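Local coordinates for protein cadherin-related family member 2 (Mus musculus, PDB 5CYX) that probably joins neighbouring microvilli of the epithelial brush border by forming calcium-dependent heterophilic adhesion complexes with CDHR5 through its extracellular cadherin repeats, at residues V9-P21 and A89-N101. Residues are numbered along the deposited sequence; the frame is centred on the assembly and turned at random.
With CA (calcium ion), chain C; CA (calcium ion), chain B; CA (calcium ion), chain D.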
# COMPACT_ATOMS: atom_id res chain seq x y z
N VAL A 9 10.21 44.22 -28.81
CA VAL A 9 10.83 43.76 -27.61
C VAL A 9 11.85 42.70 -28.08
O VAL A 9 11.48 41.82 -28.79
CB VAL A 9 9.75 43.14 -26.69
CG1 VAL A 9 10.37 42.29 -25.64
CG2 VAL A 9 8.87 44.21 -26.01
N ASN A 10 13.11 42.84 -27.69
CA ASN A 10 14.14 41.87 -27.99
C ASN A 10 14.62 41.25 -26.67
O ASN A 10 15.19 41.94 -25.81
CB ASN A 10 15.32 42.57 -28.66
CG ASN A 10 15.17 42.73 -30.18
OD1 ASN A 10 14.09 42.53 -30.78
ND2 ASN A 10 16.30 43.11 -30.82
N MET A 11 14.41 39.96 -26.51
CA MET A 11 14.92 39.21 -25.36
C MET A 11 16.40 39.00 -25.57
O MET A 11 16.88 38.99 -26.72
CB MET A 11 14.29 37.82 -25.27
CG MET A 11 12.78 37.80 -25.11
SD MET A 11 12.21 38.50 -23.54
CE MET A 11 11.58 40.02 -24.15
N THR A 12 17.11 38.76 -24.47
CA THR A 12 18.55 38.41 -24.53
C THR A 12 18.80 36.92 -24.81
O THR A 12 19.94 36.49 -24.87
CB THR A 12 19.22 38.69 -23.18
OG1 THR A 12 18.63 37.82 -22.18
CG2 THR A 12 19.01 40.15 -22.75
N LEU A 13 17.74 36.12 -24.91
CA LEU A 13 17.86 34.69 -25.04
C LEU A 13 16.97 34.16 -26.13
O LEU A 13 16.04 34.82 -26.56
CB LEU A 13 17.57 33.97 -23.72
CG LEU A 13 16.25 34.29 -23.02
CD1 LEU A 13 15.11 33.41 -23.52
CD2 LEU A 13 16.41 34.16 -21.51
N VAL A 14 17.31 32.96 -26.59
CA VAL A 14 16.46 32.21 -27.49
C VAL A 14 16.22 30.79 -26.93
O VAL A 14 17.15 30.13 -26.43
CB VAL A 14 17.13 32.23 -28.87
CG1 VAL A 14 18.22 31.16 -29.01
CG2 VAL A 14 16.08 32.11 -29.93
N THR A 15 14.99 30.31 -27.03
CA THR A 15 14.60 29.04 -26.45
C THR A 15 14.33 28.06 -27.56
O THR A 15 13.47 28.33 -28.40
CB THR A 15 13.28 29.21 -25.63
OG1 THR A 15 13.49 30.15 -24.59
CG2 THR A 15 12.87 27.92 -24.99
N LEU A 16 15.05 26.94 -27.59
CA LEU A 16 14.82 25.87 -28.58
C LEU A 16 14.40 24.55 -27.92
O LEU A 16 14.97 24.17 -26.93
CB LEU A 16 16.10 25.63 -29.40
CG LEU A 16 16.56 26.89 -30.16
CD1 LEU A 16 17.96 26.76 -30.74
CD2 LEU A 16 15.58 27.25 -31.27
N PRO A 17 13.43 23.83 -28.49
CA PRO A 17 13.24 22.47 -28.01
C PRO A 17 14.41 21.50 -28.43
O PRO A 17 14.91 21.59 -29.57
CB PRO A 17 11.94 22.04 -28.68
CG PRO A 17 11.78 22.90 -29.90
CD PRO A 17 12.74 24.06 -29.79
N GLU A 18 14.78 20.60 -27.51
CA GLU A 18 15.87 19.67 -27.70
C GLU A 18 15.62 18.67 -28.85
O GLU A 18 16.53 18.14 -29.36
CB GLU A 18 16.20 18.95 -26.39
CG GLU A 18 15.23 17.86 -25.91
CD GLU A 18 15.84 16.93 -24.89
OE1 GLU A 18 17.08 16.60 -24.97
OE2 GLU A 18 15.10 16.44 -23.99
N ASP A 19 14.37 18.48 -29.28
CA ASP A 19 14.07 17.62 -30.45
C ASP A 19 14.10 18.38 -31.78
O ASP A 19 13.67 17.83 -32.79
CB ASP A 19 12.72 16.92 -30.28
CG ASP A 19 11.61 17.90 -30.01
OD1 ASP A 19 11.89 19.10 -30.12
OD2 ASP A 19 10.46 17.51 -29.74
N LEU A 20 14.60 19.62 -31.79
CA LEU A 20 14.83 20.36 -33.03
C LEU A 20 15.82 19.58 -33.87
O LEU A 20 16.92 19.31 -33.40
CB LEU A 20 15.35 21.77 -32.82
CG LEU A 20 15.44 22.69 -34.04
CD1 LEU A 20 14.05 23.06 -34.60
CD2 LEU A 20 16.16 23.98 -33.65
N PRO A 21 15.42 19.18 -35.07
CA PRO A 21 16.32 18.37 -35.92
C PRO A 21 17.48 19.16 -36.50
O PRO A 21 17.34 20.34 -36.87
CB PRO A 21 15.42 17.91 -37.08
CG PRO A 21 14.05 18.29 -36.71
CD PRO A 21 14.11 19.38 -35.69
N ALA A 89 27.01 40.86 -29.99
CA ALA A 89 26.35 40.68 -28.71
C ALA A 89 26.29 39.19 -28.37
O ALA A 89 26.27 38.33 -29.27
CB ALA A 89 24.95 41.28 -28.75
N GLU A 90 26.28 38.89 -27.08
CA GLU A 90 26.04 37.54 -26.62
C GLU A 90 24.54 37.28 -26.52
O GLU A 90 23.76 38.19 -26.28
CB GLU A 90 26.72 37.27 -25.29
CG GLU A 90 28.23 37.32 -25.41
CD GLU A 90 28.96 37.05 -24.11
OE1 GLU A 90 28.42 37.41 -23.04
OE2 GLU A 90 30.07 36.51 -24.16
N MET A 91 24.18 36.03 -26.76
CA MET A 91 22.80 35.56 -26.74
C MET A 91 22.86 34.27 -25.99
O MET A 91 23.76 33.45 -26.21
CB MET A 91 22.37 35.26 -28.18
CG MET A 91 20.92 34.89 -28.39
SD MET A 91 20.06 36.26 -29.19
CE MET A 91 18.58 36.39 -28.19
N GLN A 92 21.91 34.06 -25.11
CA GLN A 92 21.78 32.78 -24.47
C GLN A 92 20.76 31.86 -25.19
O GLN A 92 19.70 32.30 -25.60
CB GLN A 92 21.37 32.97 -23.03
CG GLN A 92 21.56 31.70 -22.22
CD GLN A 92 21.16 31.89 -20.77
OE1 GLN A 92 20.11 32.49 -20.48
NE2 GLN A 92 21.97 31.35 -19.87
N VAL A 93 21.12 30.57 -25.27
CA VAL A 93 20.24 29.53 -25.76
C VAL A 93 19.74 28.68 -24.58
O VAL A 93 20.54 28.05 -23.91
CB VAL A 93 20.95 28.67 -26.83
CG1 VAL A 93 20.01 27.63 -27.37
CG2 VAL A 93 21.46 29.55 -27.95
N ILE A 94 18.43 28.76 -24.27
CA ILE A 94 17.79 27.83 -23.36
C ILE A 94 17.35 26.61 -24.19
O ILE A 94 16.59 26.76 -25.16
CB ILE A 94 16.60 28.50 -22.64
CG1 ILE A 94 17.01 29.82 -21.94
CG2 ILE A 94 15.96 27.57 -21.62
CD1 ILE A 94 18.25 29.69 -21.06
N VAL A 95 17.82 25.42 -23.84
CA VAL A 95 17.34 24.17 -24.44
C VAL A 95 16.22 23.63 -23.58
O VAL A 95 16.39 23.45 -22.38
CB VAL A 95 18.47 23.13 -24.58
CG1 VAL A 95 17.98 21.86 -25.26
CG2 VAL A 95 19.60 23.70 -25.41
N GLU A 96 15.04 23.43 -24.15
CA GLU A 96 13.91 22.85 -23.42
C GLU A 96 13.89 21.31 -23.47
O GLU A 96 14.06 20.68 -24.54
CB GLU A 96 12.57 23.34 -23.96
CG GLU A 96 12.23 24.76 -23.59
CD GLU A 96 10.76 25.11 -23.87
OE1 GLU A 96 10.20 24.57 -24.86
OE2 GLU A 96 10.19 25.92 -23.08
N ASP A 97 13.58 20.74 -22.31
CA ASP A 97 13.46 19.31 -22.15
C ASP A 97 12.29 18.79 -22.99
O ASP A 97 11.21 19.44 -23.05
CB ASP A 97 13.23 18.94 -20.66
CG ASP A 97 13.42 17.43 -20.38
OD1 ASP A 97 14.11 16.72 -21.18
OD2 ASP A 97 12.83 16.94 -19.38
N ARG A 98 12.52 17.66 -23.66
CA ARG A 98 11.38 16.89 -24.30
C ARG A 98 11.48 15.40 -23.88
O ARG A 98 12.58 14.92 -23.41
CB ARG A 98 11.41 17.07 -25.80
CG ARG A 98 11.13 18.48 -26.28
CD ARG A 98 9.64 18.71 -26.34
NE ARG A 98 9.29 20.06 -26.72
CZ ARG A 98 9.19 21.10 -25.90
NH1 ARG A 98 8.82 22.27 -26.39
NH2 ARG A 98 9.46 21.01 -24.61
N ASN A 99 10.37 14.68 -23.98
CA ASN A 99 10.34 13.30 -23.54
C ASN A 99 10.98 12.35 -24.57
O ASN A 99 10.26 11.61 -25.30
CB ASN A 99 8.94 12.86 -23.20
CG ASN A 99 8.91 11.60 -22.43
OD1 ASN A 99 9.94 11.10 -21.98
ND2 ASN A 99 7.74 11.05 -22.29
N ASP A 100 12.32 12.37 -24.61
CA ASP A 100 13.10 11.49 -25.49
C ASP A 100 13.83 10.42 -24.69
O ASP A 100 14.61 9.71 -25.27
CB ASP A 100 14.15 12.30 -26.30
CG ASP A 100 15.12 13.12 -25.36
OD1 ASP A 100 14.85 13.29 -24.15
OD2 ASP A 100 16.18 13.56 -25.80
N ASN A 101 13.65 10.31 -23.36
CA ASN A 101 14.26 9.14 -22.69
C ASN A 101 13.22 8.17 -22.15
O ASN A 101 12.09 8.60 -21.87
CB ASN A 101 15.24 9.54 -21.61
CG ASN A 101 16.52 10.09 -22.17
OD1 ASN A 101 17.39 9.34 -22.63
ND2 ASN A 101 16.66 11.39 -22.14
CA CA C . 14.81 14.90 -22.44
CA CA B . 17.96 14.39 -24.86
CA CA D . 11.00 9.92 -20.30
O HOH W 1 15.34 14.99 -28.61
O HOH W 2 8.51 19.10 -29.39
O HOH W 3 18.65 12.03 -24.64
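Glu18 and Asp100 face each other across two calcium ions at the end of the first cadherin repeat, where parallel strands 13-17 and 89-96 of its Greek-key beta-sandwich run out into the linker to the second repeat. Six backbone hydrogen bonds, from Gln92 N to Thr12 O through Glu18 N to Glu96 O, join the strands. Val14 CG1 lies beside Val93 CG2 at 3.8 Å, pointing the same way, while Leu16 CD1 reaches Val93 CG1; these branched apolar chains suit the buried face. On the opposite, partly exposed face, which suits polar residues, Thr15 CG2 packs against Glu96 CG at 3.5 Å.

With CG turned between its backbone N and carbonyl carbon (chi1 75°) and the chain extended beyond, Glu18 splits its carboxylate between the metals: OE1 binds one calcium, and OE2 lies 2.2 Å from the other. Asp100 bridges the same pair from the opposite direction, its carboxylate plane turned 66° from that of Glu18. Asp97 OD1 and Arg98 O join OE2 on the second ion, which Glu69 of the same repeat and Asp133 of the second repeat help complete.

Arg98 bends at chi2 (-83°), so that Pro17 CB lies over one face of its guanidinium, while NH1 forms a bent salt bridge with Glu96 OE1, which sits out of the guanidinium plane. The anti lone pair of Glu18 OE2 accepts an almost straight bond from Arg98 N, 2.9 Å long.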